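Long-range contacts in peptidase S15/CocE/NonD (Thaumarchaeota archaeon SCGC AB-539-E09, PDB 4PF1), which is a serine aminopeptidase with an alpha/beta hydrolase fold, probably cleaving residues from the amino-terminal end of peptides: residues 586-590 against 602-608; 533-537 against 591-595. All coordinates share one frame; numbering follows the deposited sequence.

How the contacts relate
Contacts 1 and 2 lie about 11 Å apart, centre to centre, and share one long loop between strands 571-577 and 606-625 of the C-terminal non-catalytic domain. Residues 586-590 fold back onto 602-608 in contact 1, while the directly following 591-595 meet the end of strand 525-534 in contact 2. They touch where Ile595 CG2 lies 3.6 Å from Arg586 O and Val592 CG1 lies 3.6 Å from Ser602 CB. Asp502 joins them further, binding Asn587 of contact 1 and Arg534 of contact 2, and Asp500 does likewise for Asn587 and Arg536. Neither contact includes the probable Ser161-His328-Asp295 triad.

Contact 1 (586-590 against 602-608); sequences RNPQT and SYRKATQ
The guanidinium of Arg586 lies flat on the ring of Tyr603, the two planes only 2° apart and their centres separated by 4.0 Å. Along this arginine, CB comes near Tyr603 CE2, NE sits near CE2 and CD2, CZ and NH1 both lie nearest CD2, and Arg586 NH2 ends 3.4 Å from Tyr603 CE2. The bend at chi3 (-57°) turns the terminal group back over the ring, an off-centre cation-pi arrangement. NH2 also donates to Gly239 O and NH1 to Pro432 O, bonds that fix the rotation of the group. Pro588 takes the opposite face of Tyr603, its CB 4.2 Å from the ring centroid in a CH-pi contact. A water links Tyr603 OH to Arg586 O. An alanine in place of Tyr603 would remove the ring from between its two neighbours and is likely to leave the guanidinium without its stacking partner and Pro588 without its aromatic cover.

Here a long loop of the C-terminal domain closes on itself just before strand 606-625. An Asx turn, with Asn587 OD1 accepting from Gln589 N, shapes its first limb. Pro588 O then receives Arg604 N at 3.1 Å, nearly in line with the carbonyl bond. Gln589 reaches out with an extended chain, and NE2 donates to an in-plane lone pair of Arg604 O at 3.0 Å, while OE1 is bonded to Ser430 OG. Thr590 OG1 donates to Ser602 O at 2.6 Å, and its methyl CG2 meets the edge of the Arg604 guanidinium, 3.4 Å from NE.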
loop_
_atom_site.group_PDB
_atom_site.type_symbol
_atom_site.label_atom_id
_atom_site.label_comp_id
_atom_site.label_asym_id
_atom_site.label_seq_id
_atom_site.Cartn_x
_atom_site.Cartn_y
_atom_site.Cartn_z
ATOM N N ARG A 586 9.184 21.123 27.226
ATOM C CA ARG A 586 10.192 20.593 28.146
ATOM C C ARG A 586 10.142 21.261 29.492
ATOM O O ARG A 586 10.005 22.488 29.577
ATOM C CB ARG A 586 11.610 20.778 27.586
ATOM C CG ARG A 586 11.866 20.129 26.245
ATOM C CD ARG A 586 13.139 20.662 25.622
ATOM N NE ARG A 586 13.125 22.121 25.471
ATOM C CZ ARG A 586 14.197 22.896 25.604
ATOM N NH1 ARG A 586 15.377 22.365 25.898
ATOM N NH2 ARG A 586 14.097 24.207 25.452
ATOM N N ASN A 587 10.336 20.471 30.548
ATOM C CA ASN A 587 10.515 21.024 31.873
ATOM C C ASN A 587 11.975 21.491 31.949
ATOM O O ASN A 587 12.869 20.724 31.570
ATOM C CB ASN A 587 10.186 19.994 32.958
ATOM C CG ASN A 587 10.072 20.596 34.337
ATOM O OD1 ASN A 587 11.034 21.136 34.894
ATOM N ND2 ASN A 587 8.888 20.513 34.920
ATOM N N PRO A 588 12.247 22.756 32.355
ATOM C CA PRO A 588 13.648 23.228 32.396
ATOM C C PRO A 588 14.529 22.433 33.363
ATOM O O PRO A 588 15.746 22.386 33.184
ATOM C CB PRO A 588 13.520 24.693 32.839
ATOM C CG PRO A 588 12.093 25.058 32.578
ATOM C CD PRO A 588 11.311 23.810 32.793
ATOM N N GLN A 589 13.902 21.788 34.370
ATOM C CA GLN A 589 14.532 20.973 35.419
ATOM C C GLN A 589 15.241 21.871 36.467
ATOM O O GLN A 589 15.910 21.377 37.373
ATOM C CB GLN A 589 15.429 19.850 34.853
ATOM C CG GLN A 589 14.612 18.889 33.980
ATOM C CD GLN A 589 15.312 17.656 33.481
ATOM O OE1 GLN A 589 14.661 16.680 33.110
ATOM N NE2 GLN A 589 16.635 17.686 33.373
ATOM N N THR A 590 15.006 23.189 36.364
ATOM C CA THR A 590 15.332 24.218 37.353
ATOM C C THR A 590 14.045 25.006 37.518
ATOM O O THR A 590 13.331 25.190 36.526
ATOM C CB THR A 590 16.553 25.096 36.974
ATOM O OG1 THR A 590 16.234 25.946 35.875
ATOM C CG2 THR A 590 17.818 24.290 36.703
ATOM N N SER A 602 17.978 28.249 31.998
ATOM C CA SER A 602 17.237 27.459 32.982
ATOM C C SER A 602 17.155 25.957 32.616
ATOM O O SER A 602 16.861 25.141 33.489
ATOM C CB SER A 602 15.831 28.026 33.166
ATOM O OG SER A 602 15.008 27.798 32.033
ATOM N N TYR A 603 17.408 25.600 31.339
ATOM C CA TYR A 603 17.328 24.215 30.858
ATOM C C TYR A 603 18.640 23.473 31.149
ATOM O O TYR A 603 19.629 23.632 30.423
ATOM C CB TYR A 603 16.967 24.178 29.353
ATOM C CG TYR A 603 15.583 24.722 29.055
ATOM C CD1 TYR A 603 15.365 26.089 28.901
ATOM C CD2 TYR A 603 14.488 23.870 28.934
ATOM C CE1 TYR A 603 14.090 26.598 28.658
ATOM C CE2 TYR A 603 13.207 24.368 28.691
ATOM C CZ TYR A 603 13.014 25.735 28.552
ATOM O OH TYR A 603 11.758 26.235 28.298
ATOM N N ARG A 604 18.658 22.687 32.247
ATOM C CA ARG A 604 19.863 21.967 32.671
ATOM C C ARG A 604 19.617 20.477 32.885
ATOM O O ARG A 604 18.519 20.078 33.282
ATOM C CB ARG A 604 20.434 22.560 33.974
ATOM C CG ARG A 604 20.685 24.072 33.968
ATOM C CD ARG A 604 21.601 24.516 35.108
ATOM N NE ARG A 604 21.221 23.942 36.404
ATOM C CZ ARG A 604 21.949 23.047 37.072
ATOM N NH1 ARG A 604 23.109 22.625 36.580
ATOM N NH2 ARG A 604 21.522 22.570 38.234
ATOM N N LYS A 605 20.682 19.663 32.689
ATOM C CA LYS A 605 20.675 18.215 32.921
ATOM C C LYS A 605 20.405 17.926 34.385
ATOM O O LYS A 605 20.839 18.687 35.254
ATOM C CB LYS A 605 22.028 17.591 32.528
ATOM C CG LYS A 605 22.312 17.558 31.040
ATOM C CD LYS A 605 23.642 16.875 30.767
ATOM C CE LYS A 605 24.120 17.100 29.357
ATOM N NZ LYS A 605 25.356 16.330 29.070
ATOM N N ALA A 606 19.696 16.831 34.665
ATOM C CA ALA A 606 19.399 16.433 36.036
ATOM C C ALA A 606 19.517 14.929 36.197
ATOM O O ALA A 606 19.188 14.176 35.275
ATOM C CB ALA A 606 18.007 16.896 36.433
ATOM N N THR A 607 20.004 14.497 37.367
ATOM C CA THR A 607 20.145 13.091 37.732
ATOM C C THR A 607 18.845 12.655 38.395
ATOM O O THR A 607 18.466 13.211 39.423
ATOM C CB THR A 607 21.381 12.904 38.628
ATOM O OG1 THR A 607 22.527 13.370 37.919
ATOM C CG2 THR A 607 21.592 11.460 39.042
ATOM N N GLN A 608 18.134 11.703 37.772
ATOM C CA GLN A 608 16.836 11.231 38.253
ATOM C C GLN A 608 16.953 9.861 38.880
ATOM O O GLN A 608 17.646 8.996 38.346
ATOM C CB GLN A 608 15.791 11.195 37.112
ATOM C CG GLN A 608 15.915 12.313 36.056
ATOM C CD GLN A 608 15.482 13.665 36.568
ATOM O OE1 GLN A 608 16.118 14.261 37.435
ATOM N NE2 GLN A 608 14.432 14.209 35.984
HETATM O O HOH W 1 9.840 24.528 27.711
HETATM O O HOH W 2 18.649 20.566 36.816
#

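Contact 2 (533-537 against 591-595); sequences FRGRY and FVPNI
Arg536 reaches across to the backbone of Val592, where NH1 donates to the carbonyl O at 2.8 Å with an N-H...O angle of 155°. The acceptor lies close to the guanidinium plane, and NH2 adds a weak second bond to the same oxygen. The arginine belongs to a short 3-10 segment that follows strand 525-534, one of the two outermost strands, within this chain, of a four-stranded antiparallel sheet in the C-terminal domain. The contact thus ties the end of that edge strand to the long loop leading to strand 606-625.

Phe591 and Ile595 enclose the guanidinium from opposite faces. The phenyl group is turned only 11° from the guanidinium plane and brings Phe591 CE1 to 3.4 Å from Arg536 NH2; on the other face, Ile595 CG1 sits off centre. Ile595 also places CD1 against the aliphatic part of Arg536, 3.6 Å from Arg536 CD.

Farther out, a salt bridge from NH2 to Asp500 helps orient the Arg536 head. Its CG stands between backbone N and carbonyl carbon (chi1 68°), a setting that lays it over the centre of the Tyr537 ring. Arg534 reaches the same isoleucine: its guanidinium is held by salt bridges to Asp502 and Asp585, Ile595 CD1 lies over one face of it, and the closest approach is from that CD1 to Arg534 CD, 3.8 Å.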
loop_
_atom_site.group_PDB
_atom_site.type_symbol
_atom_site.label_atom_id
_atom_site.label_comp_id
_atom_site.label_asym_id
_atom_site.label_seq_id
_atom_site.Cartn_x
_atom_site.Cartn_y
_atom_site.Cartn_z
ATOM N N PHE A 533 3.117 14.028 34.787
ATOM C CA PHE A 533 2.876 14.906 35.921
ATOM C C PHE A 533 3.956 15.985 35.966
ATOM O O PHE A 533 5.144 15.660 35.970
ATOM C CB PHE A 533 2.852 14.097 37.239
ATOM C CG PHE A 533 2.320 14.851 38.440
ATOM C CD1 PHE A 533 3.083 15.836 39.060
ATOM C CD2 PHE A 533 1.078 14.542 38.980
ATOM C CE1 PHE A 533 2.587 16.540 40.160
ATOM C CE2 PHE A 533 0.594 15.227 40.096
ATOM C CZ PHE A 533 1.349 16.227 40.677
ATOM N N ARG A 534 3.551 17.266 36.018
ATOM C CA ARG A 534 4.505 18.371 36.141
ATOM C C ARG A 534 4.810 18.568 37.626
ATOM O O ARG A 534 3.940 18.994 38.391
ATOM C CB ARG A 534 3.979 19.654 35.474
ATOM C CG ARG A 534 5.039 20.750 35.359
ATOM C CD ARG A 534 4.938 21.499 34.051
ATOM N NE ARG A 534 5.628 20.803 32.963
ATOM C CZ ARG A 534 5.655 21.232 31.705
ATOM N NH1 ARG A 534 5.018 22.345 31.360
ATOM N NH2 ARG A 534 6.309 20.545 30.777
ATOM N N GLY A 535 6.028 18.176 38.013
ATOM C CA GLY A 535 6.529 18.142 39.388
ATOM C C GLY A 535 6.350 19.372 40.252
ATOM O O GLY A 535 6.261 19.245 41.476
ATOM N N ARG A 536 6.303 20.569 39.639
ATOM C CA ARG A 536 6.117 21.830 40.373
ATOM C C ARG A 536 4.729 21.883 41.083
ATOM O O ARG A 536 4.546 22.691 41.996
ATOM C CB ARG A 536 6.302 23.044 39.437
ATOM C CG ARG A 536 5.197 23.188 38.388
ATOM C CD ARG A 536 5.621 23.977 37.166
ATOM N NE ARG A 536 5.523 25.423 37.367
ATOM C CZ ARG A 536 6.571 26.226 37.528
ATOM N NH1 ARG A 536 6.395 27.528 37.696
ATOM N NH2 ARG A 536 7.803 25.732 37.514
ATOM N N TYR A 537 3.776 21.004 40.676
ATOM C CA TYR A 537 2.429 20.946 41.257
ATOM C C TYR A 537 2.249 19.702 42.166
ATOM O O TYR A 537 1.120 19.252 42.375
ATOM C CB TYR A 537 1.353 20.969 40.143
ATOM C CG TYR A 537 1.545 22.083 39.136
ATOM C CD1 TYR A 537 1.390 23.418 39.505
ATOM C CD2 TYR A 537 1.889 21.806 37.818
ATOM C CE1 TYR A 537 1.599 24.450 38.591
ATOM C CE2 TYR A 537 2.086 22.828 36.890
ATOM C CZ TYR A 537 1.939 24.149 37.281
ATOM O OH TYR A 537 2.151 25.158 36.372
ATOM N N PHE A 591 13.696 25.410 38.748
ATOM C CA PHE A 591 12.437 26.118 38.981
ATOM C C PHE A 591 12.443 27.540 38.404
ATOM O O PHE A 591 13.325 28.343 38.722
ATOM C CB PHE A 591 12.072 26.153 40.475
ATOM C CG PHE A 591 10.698 26.729 40.748
ATOM C CD1 PHE A 591 9.554 25.961 40.563
ATOM C CD2 PHE A 591 10.549 28.047 41.164
ATOM C CE1 PHE A 591 8.285 26.495 40.806
ATOM C CE2 PHE A 591 9.279 28.584 41.399
ATOM C CZ PHE A 591 8.155 27.804 41.220
ATOM N N VAL A 592 11.426 27.837 37.572
ATOM C CA VAL A 592 11.176 29.153 36.968
ATOM C C VAL A 592 9.722 29.572 37.307
ATOM O O VAL A 592 8.889 28.689 37.526
ATOM C CB VAL A 592 11.451 29.194 35.429
ATOM C CG1 VAL A 592 12.925 28.966 35.123
ATOM C CG2 VAL A 592 10.569 28.209 34.660
ATOM N N PRO A 593 9.383 30.887 37.377
ATOM C CA PRO A 593 7.994 31.262 37.713
ATOM C C PRO A 593 6.972 30.760 36.681
ATOM O O PRO A 593 5.883 30.321 37.062
ATOM C CB PRO A 593 8.040 32.797 37.758
ATOM C CG PRO A 593 9.479 33.137 37.945
ATOM C CD PRO A 593 10.227 32.085 37.196
ATOM N N ASN A 594 7.341 30.787 35.385
ATOM C CA ASN A 594 6.471 30.353 34.295
ATOM C C ASN A 594 7.289 29.620 33.218
ATOM O O ASN A 594 8.166 30.220 32.595
ATOM C CB ASN A 594 5.733 31.568 33.694
ATOM C CG ASN A 594 4.466 31.230 32.942
ATOM O OD1 ASN A 594 4.243 30.097 32.510
ATOM N ND2 ASN A 594 3.605 32.218 32.764
ATOM N N ILE A 595 6.990 28.322 32.995
ATOM C CA ILE A 595 7.713 27.493 32.018
ATOM C C ILE A 595 7.410 27.960 30.567
ATOM O O ILE A 595 8.247 27.751 29.680
ATOM C CB ILE A 595 7.446 25.973 32.255
ATOM C CG1 ILE A 595 8.028 25.539 33.629
ATOM C CG2 ILE A 595 8.012 25.094 31.112
ATOM C CD1 ILE A 595 7.597 24.168 34.129
#